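Local coordinates for pilin (Streptococcus pyogenes serotype M1, PDB 3GLD), which forms the backbone of the pilus, its subunits stacked head to tail and joined by intermolecular isopeptide bonds, for adhesion to host cells, bacterial aggregation and biofilm formation, at residues T40-P45 against T103-D108; Y99-A104 against T117-V122; N36-F41 against M65-Y70. The protein carries 2 engineered substitutions. All blocks are in the same frame, centred on the assembly; numbering follows the deposited sequence.

Contact 1 (T40-P45 against T103-D108); sequences TFKIEP and TAEKID. Engineered in segment 103-108: Ala104 (natural residue Glu).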
ATOM      1  N   THR A  40      12.731  -0.446   0.495  1.00 29.77           N
ATOM      2  CA  THR A  40      14.176  -0.357   0.476  1.00 30.23           C
ATOM      3  C   THR A  40      14.646   0.266  -0.843  1.00 30.28           C
ATOM      4  O   THR A  40      14.051   0.046  -1.912  1.00 28.87           O
ATOM      5  CB  THR A  40      14.837  -1.740   0.702  1.00 30.22           C
ATOM      6  OG1 THR A  40      14.547  -2.184   2.027  1.00 32.32           O
ATOM      7  CG2 THR A  40      16.376  -1.660   0.582  1.00 29.43           C
ATOM      8  N   PHE A  41      15.718   1.048  -0.747  1.00 30.33           N
ATOM      9  CA  PHE A  41      16.278   1.738  -1.908  1.00 30.58           C
ATOM     10  C   PHE A  41      17.752   1.466  -1.940  1.00 30.54           C
ATOM     11  O   PHE A  41      18.399   1.397  -0.898  1.00 30.60           O
ATOM     12  CB  PHE A  41      15.976   3.244  -1.852  1.00 30.80           C
ATOM     13  CG  PHE A  41      14.540   3.546  -1.496  1.00 32.00           C
ATOM     14  CD1 PHE A  41      13.548   3.512  -2.464  1.00 31.47           C
ATOM     15  CD2 PHE A  41      14.182   3.830  -0.178  1.00 33.21           C
ATOM     16  CE1 PHE A  41      12.224   3.759  -2.128  1.00 34.67           C
ATOM     17  CE2 PHE A  41      12.862   4.082   0.164  1.00 33.11           C
ATOM     18  CZ  PHE A  41      11.884   4.045  -0.819  1.00 34.78           C
ATOM     19  N   LYS A  42      18.265   1.290  -3.153  1.00 30.32           N
ATOM     20  CA  LYS A  42      19.636   0.908  -3.386  1.00 30.17           C
ATOM     21  C   LYS A  42      20.323   1.984  -4.226  1.00 30.00           C
ATOM     22  O   LYS A  42      19.721   2.550  -5.156  1.00 29.14           O
ATOM     23  CB  LYS A  42      19.656  -0.421  -4.153  1.00 30.45           C
ATOM     24  CG  LYS A  42      21.039  -1.038  -4.400  1.00 31.63           C
ATOM     25  CD  LYS A  42      20.958  -2.367  -5.203  1.00 33.61           C
ATOM     26  CE  LYS A  42      20.530  -2.157  -6.654  1.00 35.11           C
ATOM     27  NZ  LYS A  42      20.757  -3.405  -7.462  1.00 38.94           N
ATOM     28  N   ILE A  43      21.579   2.251  -3.885  1.00 30.33           N
ATOM     29  CA  ILE A  43      22.476   3.059  -4.733  1.00 30.49           C
ATOM     30  C   ILE A  43      23.692   2.224  -5.105  1.00 30.46           C
ATOM     31  O   ILE A  43      24.280   1.565  -4.251  1.00 30.23           O
ATOM     32  CB  ILE A  43      22.938   4.364  -4.033  1.00 30.36           C
ATOM     33  CG1 ILE A  43      23.750   5.240  -4.997  1.00 31.48           C
ATOM     34  CG2 ILE A  43      23.757   4.053  -2.801  1.00 29.83           C
ATOM     35  CD1 ILE A  43      23.667   6.725  -4.705  1.00 29.86           C
ATOM     36  N   GLU A  44      24.055   2.248  -6.387  1.00 30.50           N
ATOM     37  CA  GLU A  44      25.249   1.556  -6.864  1.00 31.41           C
ATOM     38  C   GLU A  44      26.016   2.421  -7.874  1.00 31.05           C
ATOM     39  O   GLU A  44      25.420   3.286  -8.530  1.00 29.60           O
ATOM     40  CB  GLU A  44      24.879   0.221  -7.506  1.00 32.05           C
ATOM     41  CG  GLU A  44      23.760   0.313  -8.522  1.00 34.53           C
ATOM     42  CD  GLU A  44      23.484  -1.006  -9.222  1.00 39.88           C
ATOM     43  OE1 GLU A  44      23.974  -2.061  -8.760  1.00 41.78           O
ATOM     44  OE2 GLU A  44      22.776  -0.987 -10.249  1.00 41.83           O
ATOM     45  N   PRO A  45      27.328   2.182  -8.005  1.00 31.72           N
ATOM     46  CA  PRO A  45      28.072   2.900  -9.047  1.00 33.07           C
ATOM     47  C   PRO A  45      27.465   2.652 -10.428  1.00 34.16           C
ATOM     48  O   PRO A  45      27.114   1.517 -10.755  1.00 34.20           O
ATOM     49  CB  PRO A  45      29.480   2.288  -8.956  1.00 32.78           C
ATOM     50  CG  PRO A  45      29.594   1.822  -7.529  1.00 33.00           C
ATOM     51  CD  PRO A  45      28.208   1.331  -7.181  1.00 31.80           C
ATOM     52  N   THR A 103      17.795   2.938  -7.296  1.00 29.51           N
ATOM     53  CA  THR A 103      16.592   2.154  -7.614  1.00 31.15           C
ATOM     54  C   THR A 103      15.834   1.759  -6.333  1.00 32.13           C
ATOM     55  O   THR A 103      16.388   1.808  -5.227  1.00 31.76           O
ATOM     56  CB  THR A 103      16.914   0.880  -8.426  1.00 30.80           C
ATOM     57  OG1 THR A 103      17.920   0.114  -7.750  1.00 31.42           O
ATOM     58  CG2 THR A 103      17.394   1.229  -9.852  1.00 32.20           C
ATOM     59  N   ALA A 104      14.562   1.408  -6.495  1.00 33.36           N
ATOM     60  CA  ALA A 104      13.756   0.891  -5.387  1.00 34.94           C
ATOM     61  C   ALA A 104      13.784  -0.614  -5.478  1.00 36.01           C
ATOM     62  O   ALA A 104      13.475  -1.174  -6.537  1.00 35.82           O
ATOM     63  CB  ALA A 104      12.329   1.407  -5.477  1.00 34.48           C
ATOM     64  N   GLU A 105      14.192  -1.265  -4.391  1.00 37.76           N
ATOM     65  CA  GLU A 105      14.161  -2.725  -4.302  1.00 40.58           C
ATOM     66  C   GLU A 105      12.732  -3.278  -4.325  1.00 42.00           C
ATOM     67  O   GLU A 105      11.807  -2.645  -3.800  1.00 42.24           O
ATOM     68  CB  GLU A 105      14.847  -3.200  -3.027  1.00 40.91           C
ATOM     69  CG  GLU A 105      16.350  -3.083  -3.052  1.00 42.31           C
ATOM     70  CD  GLU A 105      17.024  -4.183  -3.854  1.00 45.39           C
ATOM     71  OE1 GLU A 105      16.775  -5.384  -3.572  1.00 46.01           O
ATOM     72  OE2 GLU A 105      17.823  -3.840  -4.759  1.00 46.05           O
ATOM     73  N   LYS A 106      12.558  -4.454  -4.930  1.00 43.71           N
ATOM     74  CA  LYS A 106      11.246  -5.141  -4.930  1.00 45.56           C
ATOM     75  C   LYS A 106      11.369  -6.663  -4.742  1.00 46.17           C
ATOM     76  O   LYS A 106      11.099  -7.435  -5.659  1.00 46.76           O
ATOM     77  CB  LYS A 106      10.418  -4.781  -6.183  1.00 45.71           C
ATOM     78  CG  LYS A 106      11.113  -5.013  -7.529  1.00 47.08           C
ATOM     79  CD  LYS A 106      10.117  -5.439  -8.622  1.00 50.86           C
ATOM     80  CE  LYS A 106       9.529  -4.243  -9.367  1.00 52.47           C
ATOM     81  NZ  LYS A 106       8.450  -4.649 -10.334  1.00 54.42           N
ATOM     82  N   ILE A 107      11.752  -7.079  -3.538  1.00 47.10           N
ATOM     83  CA  ILE A 107      12.081  -8.478  -3.250  1.00 47.80           C
ATOM     84  C   ILE A 107      11.038  -9.172  -2.366  1.00 48.00           C
ATOM     85  O   ILE A 107      10.532 -10.240  -2.728  1.00 48.51           O
ATOM     86  CB  ILE A 107      13.533  -8.633  -2.659  1.00 48.15           C
ATOM     87  CG1 ILE A 107      13.792 -10.074  -2.184  1.00 48.83           C
ATOM     88  CG2 ILE A 107      13.812  -7.585  -1.552  1.00 48.93           C
ATOM     89  CD1 ILE A 107      15.266 -10.451  -2.091  1.00 50.75           C
ATOM     90  N   ASP A 108      10.728  -8.579  -1.212  1.00 47.64           N
ATOM     91  CA  ASP A 108       9.664  -9.095  -0.346  1.00 47.23           C
ATOM     92  C   ASP A 108       8.401  -8.281  -0.654  1.00 45.81           C
ATOM     93  O   ASP A 108       8.070  -7.334   0.071  1.00 46.06           O
ATOM     94  CB  ASP A 108      10.055  -9.000   1.139  1.00 47.71           C
ATOM     95  CG  ASP A 108      11.446  -9.588   1.432  1.00 49.83           C
ATOM     96  OD1 ASP A 108      11.741 -10.736   1.003  1.00 51.32           O
ATOM     97  OD2 ASP A 108      12.245  -8.892   2.111  1.00 51.92           O
TER
HETATM   98  O   HOH W   1      20.388   1.234  -7.853  1.00 28.65           O
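Neighbouring strands 37-45 and 96-104 pair antiparallel in the N-terminal immunoglobulin-like domain of the pilin, and the pairing includes position 104, where the natural glutamate autocatalyses formation of the Lys23-Asn155 isopeptide bond and the present chain has an engineered alanine. Lys42 and Thr103 are a hydrogen-bonded pair: Lys42 N meets Thr103 O at 2.8 Å, in the carbonyl plane and nearly straight at 171°. Thr103 N answers to Lys42 O at 2.9 Å. Beyond the non-hydrogen-bonded pair Phe41-Ala104, Glu105 N donates to Thr40 O at 2.8 Å, but this bond is bent to 144° and its donor sits above the carbonyl plane.

On the face of Lys42 and Thr103, aliphatic carbon does most of the touching. The lysine leaves the backbone with CG anti to N, then bends at chi3 (69°), which lays CE 3.6 Å from Thr103 OG1. Glu105, bent at chi2, crosses the lysine obliquely and brings OE2 to 3.5 Å from Lys42 CD. The charges themselves stay apart, Lys42 NZ and Glu105 OE2 being 4.0 Å from each other, too far for a salt bridge; the ammonium's salt bridge, a long one, is to Glu44 within its own strand. Thr40 runs alongside Glu105, its CG2 beside the glutamate CG. A water donates to Lys42 O and is hydrogen-bonded to Thr103 OG1 at 2.7 Å, tying side chain to main chain across the pair.

On the other face, apolar here because of the engineered alanine, Phe41 CD1 lies 3.9 Å from Ala104 CB. The ring also meets that of Phe153 from strand 151-169, an inward-facing aromatic placement typical of antiparallel strand pairs in immunoglobulin-like sandwiches.

Contact 2 (Y99-A104 against T117-V122); sequences YYKVTA and TTSYTV. Engineered in segment 99-104: Ala104 (natural residue Glu).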
ATOM      1  N   TYR A  99      29.281   9.059 -10.913  1.00 25.37           N
ATOM      2  CA  TYR A  99      27.969   8.567 -11.352  1.00 25.86           C
ATOM      3  C   TYR A  99      27.465   7.344 -10.592  1.00 25.63           C
ATOM      4  O   TYR A  99      28.186   6.366 -10.394  1.00 25.42           O
ATOM      5  CB  TYR A  99      27.976   8.259 -12.850  1.00 25.16           C
ATOM      6  CG  TYR A  99      27.968   9.500 -13.696  1.00 27.85           C
ATOM      7  CD1 TYR A  99      29.088  10.323 -13.742  1.00 28.88           C
ATOM      8  CD2 TYR A  99      26.844   9.863 -14.448  1.00 29.35           C
ATOM      9  CE1 TYR A  99      29.106  11.460 -14.507  1.00 32.22           C
ATOM     10  CE2 TYR A  99      26.851  11.014 -15.222  1.00 32.09           C
ATOM     11  CZ  TYR A  99      28.001  11.806 -15.242  1.00 32.92           C
ATOM     12  OH  TYR A  99      28.077  12.957 -15.975  1.00 34.70           O
ATOM     13  N   TYR A 100      26.212   7.426 -10.161  1.00 26.04           N
ATOM     14  CA  TYR A 100      25.555   6.321  -9.487  1.00 25.63           C
ATOM     15  C   TYR A 100      24.171   6.105 -10.092  1.00 26.35           C
ATOM     16  O   TYR A 100      23.639   6.976 -10.781  1.00 26.83           O
ATOM     17  CB  TYR A 100      25.363   6.623  -8.005  1.00 25.22           C
ATOM     18  CG  TYR A 100      26.612   6.808  -7.193  1.00 25.08           C
ATOM     19  CD1 TYR A 100      27.275   8.047  -7.169  1.00 26.30           C
ATOM     20  CD2 TYR A 100      27.138   5.760  -6.450  1.00 22.46           C
ATOM     21  CE1 TYR A 100      28.440   8.230  -6.421  1.00 25.51           C
ATOM     22  CE2 TYR A 100      28.285   5.930  -5.695  1.00 24.07           C
ATOM     23  CZ  TYR A 100      28.932   7.169  -5.686  1.00 24.93           C
ATOM     24  OH  TYR A 100      30.065   7.353  -4.929  1.00 25.67           O
ATOM     25  N   LYS A 101      23.567   4.965  -9.773  1.00 26.82           N
ATOM     26  CA  LYS A 101      22.168   4.712 -10.109  1.00 26.88           C
ATOM     27  C   LYS A 101      21.432   4.379  -8.823  1.00 26.23           C
ATOM     28  O   LYS A 101      21.946   3.619  -8.000  1.00 24.94           O
ATOM     29  CB  LYS A 101      22.041   3.549 -11.092  1.00 27.64           C
ATOM     30  CG  LYS A 101      22.688   3.795 -12.431  1.00 29.84           C
ATOM     31  CD  LYS A 101      21.899   3.118 -13.557  1.00 34.35           C
ATOM     32  CE  LYS A 101      22.561   3.398 -14.908  1.00 36.63           C
ATOM     33  NZ  LYS A 101      22.354   2.301 -15.893  1.00 38.11           N
ATOM     34  N   VAL A 102      20.250   4.969  -8.657  1.00 26.10           N
ATOM     35  CA  VAL A 102      19.413   4.749  -7.486  1.00 27.05           C
ATOM     36  C   VAL A 102      18.110   4.073  -7.924  1.00 27.97           C
ATOM     37  O   VAL A 102      17.425   4.581  -8.818  1.00 27.86           O
ATOM     38  CB  VAL A 102      19.079   6.067  -6.787  1.00 26.82           C
ATOM     39  CG1 VAL A 102      18.067   5.841  -5.640  1.00 27.50           C
ATOM     40  CG2 VAL A 102      20.356   6.718  -6.253  1.00 26.43           C
ATOM     41  N   THR A 103      17.795   2.938  -7.296  1.00 29.51           N
ATOM     42  CA  THR A 103      16.592   2.154  -7.614  1.00 31.15           C
ATOM     43  C   THR A 103      15.834   1.759  -6.333  1.00 32.13           C
ATOM     44  O   THR A 103      16.388   1.808  -5.227  1.00 31.76           O
ATOM     45  CB  THR A 103      16.914   0.880  -8.426  1.00 30.80           C
ATOM     46  OG1 THR A 103      17.920   0.114  -7.750  1.00 31.42           O
ATOM     47  CG2 THR A 103      17.394   1.229  -9.852  1.00 32.20           C
ATOM     48  N   ALA A 104      14.562   1.408  -6.495  1.00 33.36           N
ATOM     49  CA  ALA A 104      13.756   0.891  -5.387  1.00 34.94           C
ATOM     50  C   ALA A 104      13.784  -0.614  -5.478  1.00 36.01           C
ATOM     51  O   ALA A 104      13.475  -1.174  -6.537  1.00 35.82           O
ATOM     52  CB  ALA A 104      12.329   1.407  -5.477  1.00 34.48           C
ATOM     53  N   THR A 117       9.136   1.516 -10.738  1.00 37.17           N
ATOM     54  CA  THR A 117      10.245   0.953 -11.504  1.00 38.00           C
ATOM     55  C   THR A 117      11.302   2.002 -11.861  1.00 38.10           C
ATOM     56  O   THR A 117      12.331   1.671 -12.467  1.00 37.78           O
ATOM     57  CB  THR A 117       9.767   0.217 -12.790  1.00 37.78           C
ATOM     58  OG1 THR A 117       8.957   1.101 -13.584  1.00 39.24           O
ATOM     59  CG2 THR A 117       8.953  -1.038 -12.425  1.00 39.02           C
ATOM     60  N   THR A 118      11.053   3.254 -11.473  1.00 38.57           N
ATOM     61  CA  THR A 118      11.957   4.370 -11.800  1.00 38.52           C
ATOM     62  C   THR A 118      13.418   4.092 -11.422  1.00 38.61           C
ATOM     63  O   THR A 118      13.721   3.512 -10.378  1.00 38.47           O
ATOM     64  CB  THR A 118      11.462   5.708 -11.187  1.00 38.82           C
ATOM     65  OG1 THR A 118      10.097   5.932 -11.571  1.00 37.50           O
ATOM     66  CG2 THR A 118      12.303   6.889 -11.664  1.00 39.23           C
ATOM     67  N   SER A 119      14.318   4.494 -12.310  1.00 38.70           N
ATOM     68  CA  SER A 119      15.740   4.422 -12.047  1.00 38.59           C
ATOM     69  C   SER A 119      16.264   5.833 -12.164  1.00 38.13           C
ATOM     70  O   SER A 119      15.973   6.531 -13.142  1.00 38.62           O
ATOM     71  CB  SER A 119      16.430   3.503 -13.056  1.00 38.83           C
ATOM     72  OG  SER A 119      17.775   3.230 -12.675  1.00 40.59           O
ATOM     73  N   TYR A 120      17.013   6.266 -11.154  1.00 36.90           N
ATOM     74  CA  TYR A 120      17.621   7.578 -11.184  1.00 35.89           C
ATOM     75  C   TYR A 120      19.121   7.499 -11.452  1.00 35.42           C
ATOM     76  O   TYR A 120      19.822   6.629 -10.933  1.00 35.26           O
ATOM     77  CB  TYR A 120      17.387   8.305  -9.869  1.00 35.59           C
ATOM     78  CG  TYR A 120      15.967   8.765  -9.635  1.00 35.80           C
ATOM     79  CD1 TYR A 120      15.059   7.972  -8.924  1.00 33.88           C
ATOM     80  CD2 TYR A 120      15.549  10.018 -10.074  1.00 35.45           C
ATOM     81  CE1 TYR A 120      13.754   8.422  -8.682  1.00 35.86           C
ATOM     82  CE2 TYR A 120      14.263  10.467  -9.852  1.00 35.03           C
ATOM     83  CZ  TYR A 120      13.369   9.673  -9.160  1.00 35.54           C
ATOM     84  OH  TYR A 120      12.108  10.158  -8.951  1.00 36.43           O
ATOM     85  N   THR A 121      19.613   8.411 -12.281  1.00 34.82           N
ATOM     86  CA  THR A 121      21.048   8.581 -12.400  1.00 33.67           C
ATOM     87  C   THR A 121      21.411   9.695 -11.438  1.00 32.62           C
ATOM     88  O   THR A 121      20.744  10.742 -11.401  1.00 32.68           O
ATOM     89  CB  THR A 121      21.480   8.881 -13.840  1.00 33.95           C
ATOM     90  OG1 THR A 121      21.062   7.793 -14.677  1.00 35.06           O
ATOM     91  CG2 THR A 121      23.007   9.012 -13.934  1.00 34.30           C
ATOM     92  N   VAL A 122      22.434   9.439 -10.629  1.00 30.69           N
ATOM     93  CA  VAL A 122      22.871  10.379  -9.612  1.00 29.80           C
ATOM     94  C   VAL A 122      24.325  10.785  -9.884  1.00 29.73           C
ATOM     95  O   VAL A 122      25.201   9.933 -10.091  1.00 29.33           O
ATOM     96  CB  VAL A 122      22.687   9.791  -8.184  1.00 29.86           C
ATOM     97  CG1 VAL A 122      23.536  10.532  -7.141  1.00 28.77           C
ATOM     98  CG2 VAL A 122      21.200   9.838  -7.758  1.00 28.63           C
TER
HETATM   99  O   HOH W   2      13.130   1.330  -8.900  1.00 29.60           O
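Val102 and Val122 share one rotamer, CG1 anti to the backbone N (chi1 174° and 161°), so that each turns CG2 anti to its own carbonyl carbon and the two methyls meet obliquely at 3.6 Å. Tyr100 and Tyr120, on the same face, hold CG anti to the carbonyl carbon; their CB atoms pack on Val122 and Val102, while the rings lead away from the opposing strand. Thr118 CG2 lies over one face of the Tyr120 ring, 3.6 Å above its plane and offset toward the rim.

The antiparallel backbone ladder has two hydrogen-bonded pairs. Tyr100 N reaches Val122 O at 2.7 Å, and the return bond from Val122 N enters above the carbonyl plane of Tyr100. At the other pair, Tyr120 N points straight at Val102 O (179°, 2.9 Å). Further on, Ala104 N, of an engineered residue, and Thr118 O are joined through a water, 2.8 Å from Ala104 N and 2.7 Å from Thr118 O. On the other face Ser119 OG lies 3.5 Å from Thr103 CG2.

The buried face of this immunoglobulin-like sheet thus combines valine and tyrosine carbon with hydroxyls whose polarity is met: Tyr100 OH bonds to Val59 O and Tyr120 OH to Gln152 O, so neither buried phenol goes without a partner.

Contact 3 (N36-F41 against M65-Y70); sequences NTDFTF and MTKVTY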
ATOM      1  N   ASN A  36       2.011  -2.723   7.577  1.00 28.84           N
ATOM      2  CA  ASN A  36       3.286  -2.703   8.286  1.00 29.36           C
ATOM      3  C   ASN A  36       4.336  -3.310   7.369  1.00 29.32           C
ATOM      4  O   ASN A  36       4.375  -4.522   7.201  1.00 29.04           O
ATOM      5  CB  ASN A  36       3.262  -3.553   9.564  1.00 29.28           C
ATOM      6  CG  ASN A  36       2.134  -3.217  10.499  1.00 28.87           C
ATOM      7  OD1 ASN A  36       1.495  -4.126  11.033  1.00 29.13           O
ATOM      8  ND2 ASN A  36       1.891  -1.935  10.733  1.00 24.31           N
ATOM      9  N   THR A  37       5.181  -2.472   6.779  1.00 29.60           N
ATOM     10  CA  THR A  37       6.218  -2.953   5.868  1.00 30.06           C
ATOM     11  C   THR A  37       7.335  -1.905   5.726  1.00 30.33           C
ATOM     12  O   THR A  37       7.120  -0.724   5.981  1.00 29.59           O
ATOM     13  CB  THR A  37       5.639  -3.233   4.454  1.00 30.22           C
ATOM     14  OG1 THR A  37       6.653  -3.788   3.601  1.00 30.16           O
ATOM     15  CG2 THR A  37       5.114  -1.946   3.810  1.00 29.72           C
ATOM     16  N   ASP A  38       8.510  -2.358   5.298  1.00 30.96           N
ATOM     17  CA  ASP A  38       9.574  -1.462   4.808  1.00 31.16           C
ATOM     18  C   ASP A  38       9.497  -1.317   3.304  1.00 30.87           C
ATOM     19  O   ASP A  38       8.922  -2.171   2.627  1.00 31.06           O
ATOM     20  CB  ASP A  38      10.941  -2.046   5.148  1.00 31.42           C
ATOM     21  CG  ASP A  38      11.217  -2.065   6.637  1.00 33.17           C
ATOM     22  OD1 ASP A  38      10.499  -1.364   7.384  1.00 35.80           O
ATOM     23  OD2 ASP A  38      12.156  -2.796   7.059  1.00 34.62           O
ATOM     24  N   PHE A  39      10.078  -0.234   2.781  1.00 30.54           N
ATOM     25  CA  PHE A  39      10.487  -0.157   1.386  1.00 30.48           C
ATOM     26  C   PHE A  39      11.970   0.224   1.360  1.00 30.82           C
ATOM     27  O   PHE A  39      12.396   1.103   2.120  1.00 29.78           O
ATOM     28  CB  PHE A  39       9.653   0.864   0.603  1.00 30.73           C
ATOM     29  CG  PHE A  39       8.210   0.488   0.476  1.00 33.20           C
ATOM     30  CD1 PHE A  39       7.816  -0.520  -0.395  1.00 33.54           C
ATOM     31  CD2 PHE A  39       7.245   1.105   1.274  1.00 35.01           C
ATOM     32  CE1 PHE A  39       6.480  -0.893  -0.482  1.00 33.40           C
ATOM     33  CE2 PHE A  39       5.904   0.746   1.189  1.00 33.94           C
ATOM     34  CZ  PHE A  39       5.521  -0.244   0.303  1.00 34.70           C
ATOM     35  N   THR A  40      12.731  -0.446   0.495  1.00 29.77           N
ATOM     36  CA  THR A  40      14.176  -0.357   0.476  1.00 30.23           C
ATOM     37  C   THR A  40      14.646   0.266  -0.843  1.00 30.28           C
ATOM     38  O   THR A  40      14.051   0.046  -1.912  1.00 28.87           O
ATOM     39  CB  THR A  40      14.837  -1.740   0.702  1.00 30.22           C
ATOM     40  OG1 THR A  40      14.547  -2.184   2.027  1.00 32.32           O
ATOM     41  CG2 THR A  40      16.376  -1.660   0.582  1.00 29.43           C
ATOM     42  N   PHE A  41      15.718   1.048  -0.747  1.00 30.33           N
ATOM     43  CA  PHE A  41      16.278   1.738  -1.908  1.00 30.58           C
ATOM     44  C   PHE A  41      17.752   1.466  -1.940  1.00 30.54           C
ATOM     45  O   PHE A  41      18.399   1.397  -0.898  1.00 30.60           O
ATOM     46  CB  PHE A  41      15.976   3.244  -1.852  1.00 30.80           C
ATOM     47  CG  PHE A  41      14.540   3.546  -1.496  1.00 32.00           C
ATOM     48  CD1 PHE A  41      13.548   3.512  -2.464  1.00 31.47           C
ATOM     49  CD2 PHE A  41      14.182   3.830  -0.178  1.00 33.21           C
ATOM     50  CE1 PHE A  41      12.224   3.759  -2.128  1.00 34.67           C
ATOM     51  CE2 PHE A  41      12.862   4.082   0.164  1.00 33.11           C
ATOM     52  CZ  PHE A  41      11.884   4.045  -0.819  1.00 34.78           C
ATOM     53  N   MET A  65      22.213   0.554   0.804  1.00 32.92           N
ATOM     54  CA  MET A  65      20.773   0.484   0.922  1.00 34.26           C
ATOM     55  C   MET A  65      20.277   1.361   2.047  1.00 33.55           C
ATOM     56  O   MET A  65      20.942   1.522   3.060  1.00 33.61           O
ATOM     57  CB  MET A  65      20.310  -0.965   1.112  1.00 35.18           C
ATOM     58  CG  MET A  65      20.845  -1.902   0.034  1.00 39.79           C
ATOM     59  SD  MET A  65      19.549  -2.907  -0.703  1.00 50.66           S
ATOM     60  CE  MET A  65      20.477  -3.907  -1.888  1.00 50.20           C
ATOM     61  N   THR A  66      19.115   1.954   1.835  1.00 33.52           N
ATOM     62  CA  THR A  66      18.434   2.702   2.868  1.00 33.19           C
ATOM     63  C   THR A  66      16.945   2.355   2.794  1.00 33.47           C
ATOM     64  O   THR A  66      16.449   1.855   1.762  1.00 32.87           O
ATOM     65  CB  THR A  66      18.673   4.227   2.724  1.00 33.44           C
ATOM     66  OG1 THR A  66      18.310   4.887   3.944  1.00 34.04           O
ATOM     67  CG2 THR A  66      17.890   4.825   1.542  1.00 32.88           C
ATOM     68  N   LYS A  67      16.226   2.598   3.884  1.00 32.86           N
ATOM     69  CA  LYS A  67      14.815   2.226   3.899  1.00 32.95           C
ATOM     70  C   LYS A  67      13.912   3.236   4.556  1.00 32.44           C
ATOM     71  O   LYS A  67      14.378   4.116   5.298  1.00 31.31           O
ATOM     72  CB  LYS A  67      14.614   0.840   4.498  1.00 33.21           C
ATOM     73  CG  LYS A  67      15.137   0.651   5.863  1.00 34.29           C
ATOM     74  CD  LYS A  67      14.775  -0.727   6.349  1.00 37.20           C
ATOM     75  CE  LYS A  67      14.386  -0.661   7.813  1.00 36.59           C
ATOM     76  NZ  LYS A  67      14.438  -2.019   8.386  1.00 39.37           N
ATOM     77  N   VAL A  68      12.629   3.137   4.209  1.00 31.07           N
ATOM     78  CA  VAL A  68      11.554   3.812   4.918  1.00 30.21           C
ATOM     79  C   VAL A  68      10.668   2.707   5.509  1.00 30.56           C
ATOM     80  O   VAL A  68      10.769   1.537   5.105  1.00 30.17           O
ATOM     81  CB  VAL A  68      10.728   4.716   3.988  1.00 30.57           C
ATOM     82  CG1 VAL A  68      11.571   5.893   3.470  1.00 31.50           C
ATOM     83  CG2 VAL A  68      10.130   3.904   2.818  1.00 28.83           C
ATOM     84  N   THR A  69       9.830   3.074   6.469  1.00 29.70           N
ATOM     85  CA  THR A  69       8.982   2.125   7.180  1.00 30.30           C
ATOM     86  C   THR A  69       7.584   2.705   7.294  1.00 29.71           C
ATOM     87  O   THR A  69       7.415   3.883   7.630  1.00 29.38           O
ATOM     88  CB  THR A  69       9.525   1.805   8.591  1.00 30.21           C
ATOM     89  OG1 THR A  69      10.691   0.992   8.476  1.00 31.77           O
ATOM     90  CG2 THR A  69       8.501   1.025   9.423  1.00 31.26           C
ATOM     91  N   TYR A  70       6.594   1.872   6.976  1.00 29.63           N
ATOM     92  CA  TYR A  70       5.187   2.209   7.148  1.00 29.07           C
ATOM     93  C   TYR A  70       4.598   1.329   8.254  1.00 29.38           C
ATOM     94  O   TYR A  70       5.068   0.210   8.481  1.00 29.32           O
ATOM     95  CB  TYR A  70       4.435   2.010   5.822  1.00 28.87           C
ATOM     96  CG  TYR A  70       4.692   3.107   4.812  1.00 28.42           C
ATOM     97  CD1 TYR A  70       3.862   4.216   4.743  1.00 26.59           C
ATOM     98  CD2 TYR A  70       5.786   3.046   3.947  1.00 28.69           C
ATOM     99  CE1 TYR A  70       4.086   5.223   3.840  1.00 27.14           C
ATOM    100  CE2 TYR A  70       6.030   4.069   3.024  1.00 29.19           C
ATOM    101  CZ  TYR A  70       5.167   5.152   2.986  1.00 29.03           C
ATOM    102  OH  TYR A  70       5.369   6.175   2.096  1.00 30.41           O
TER
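Strands 37-45 and 65-70 pair antiparallel in the immunoglobulin-like domain, with a close-packed aromatic inner face and a looser polar outer one. Three hydrogen-bonded pairs, Phe41-Thr66, Phe39-Val68 and Thr37-Tyr70, supply six backbone bonds. They are not equal: Phe41 N meets Thr66 O at 2.7 Å, nearly along the C=O axis, whereas Thr37 N lies 3.2 Å from Tyr70 O and above its carbonyl plane.

Inside, Val68 is wedged between aromatics. Its CG2 occupies the crowded position between N and the carbonyl carbon, which places it near CB of Phe39 and 3.8 Å from CE2 at the edge of the Phe41 ring. Phe39 in turn brings CE2 to 3.6 Å from CD2 of Tyr70, an atom that lies in the plane of the phenylalanine ring; the two ring planes are inclined at 76°. Lys23, which in the natural protein is cross-linked to Asn155, makes a cation-pi contact with Phe39, which presumes a free, charged amine, and also touches Phe41, Val68 and Tyr70.

The solvent side has fewer apolar contacts. Thr40 CG2 touches Met65 SD at 3.6 Å, and beyond it Asp38 gathers two donors. Lys67 starts with CG in the crowded position (chi1 57°) and bends at chi3, crossing to a salt bridge with Asp38. Each donor comes in from above the carboxylate plane, 44° out of it: Lys67 NZ at 2.8 Å from Asp38 OD2, and Thr69 OG1 at 2.6 Å from Asp38 OD1.

How the contacts relate
The three contacts run across one sheet, in the order 65-70, 37-45, 96-104, 119-129. Contact 1 is the middle step: it shares Thr40 and Phe41 with contact 3 and Thr103 and Ala104 with contact 2, their centres lying about 10 Å and 9 Å from its own. Contacts 2 and 3 are about 16 Å apart, centre to centre. A probable hydrogen bond of 2.8 Å from Lys101 N to Glu44 O extends the ladder between contacts 1 and 2, and Met65 CE rests 3.7 Å from Lys42 CD between contacts 1 and 3. Phe41 touches both Ala104, engineered at the position of the natural autocatalytic glutamate, and Lys23, the cross-link lysine, which lies against contact 3.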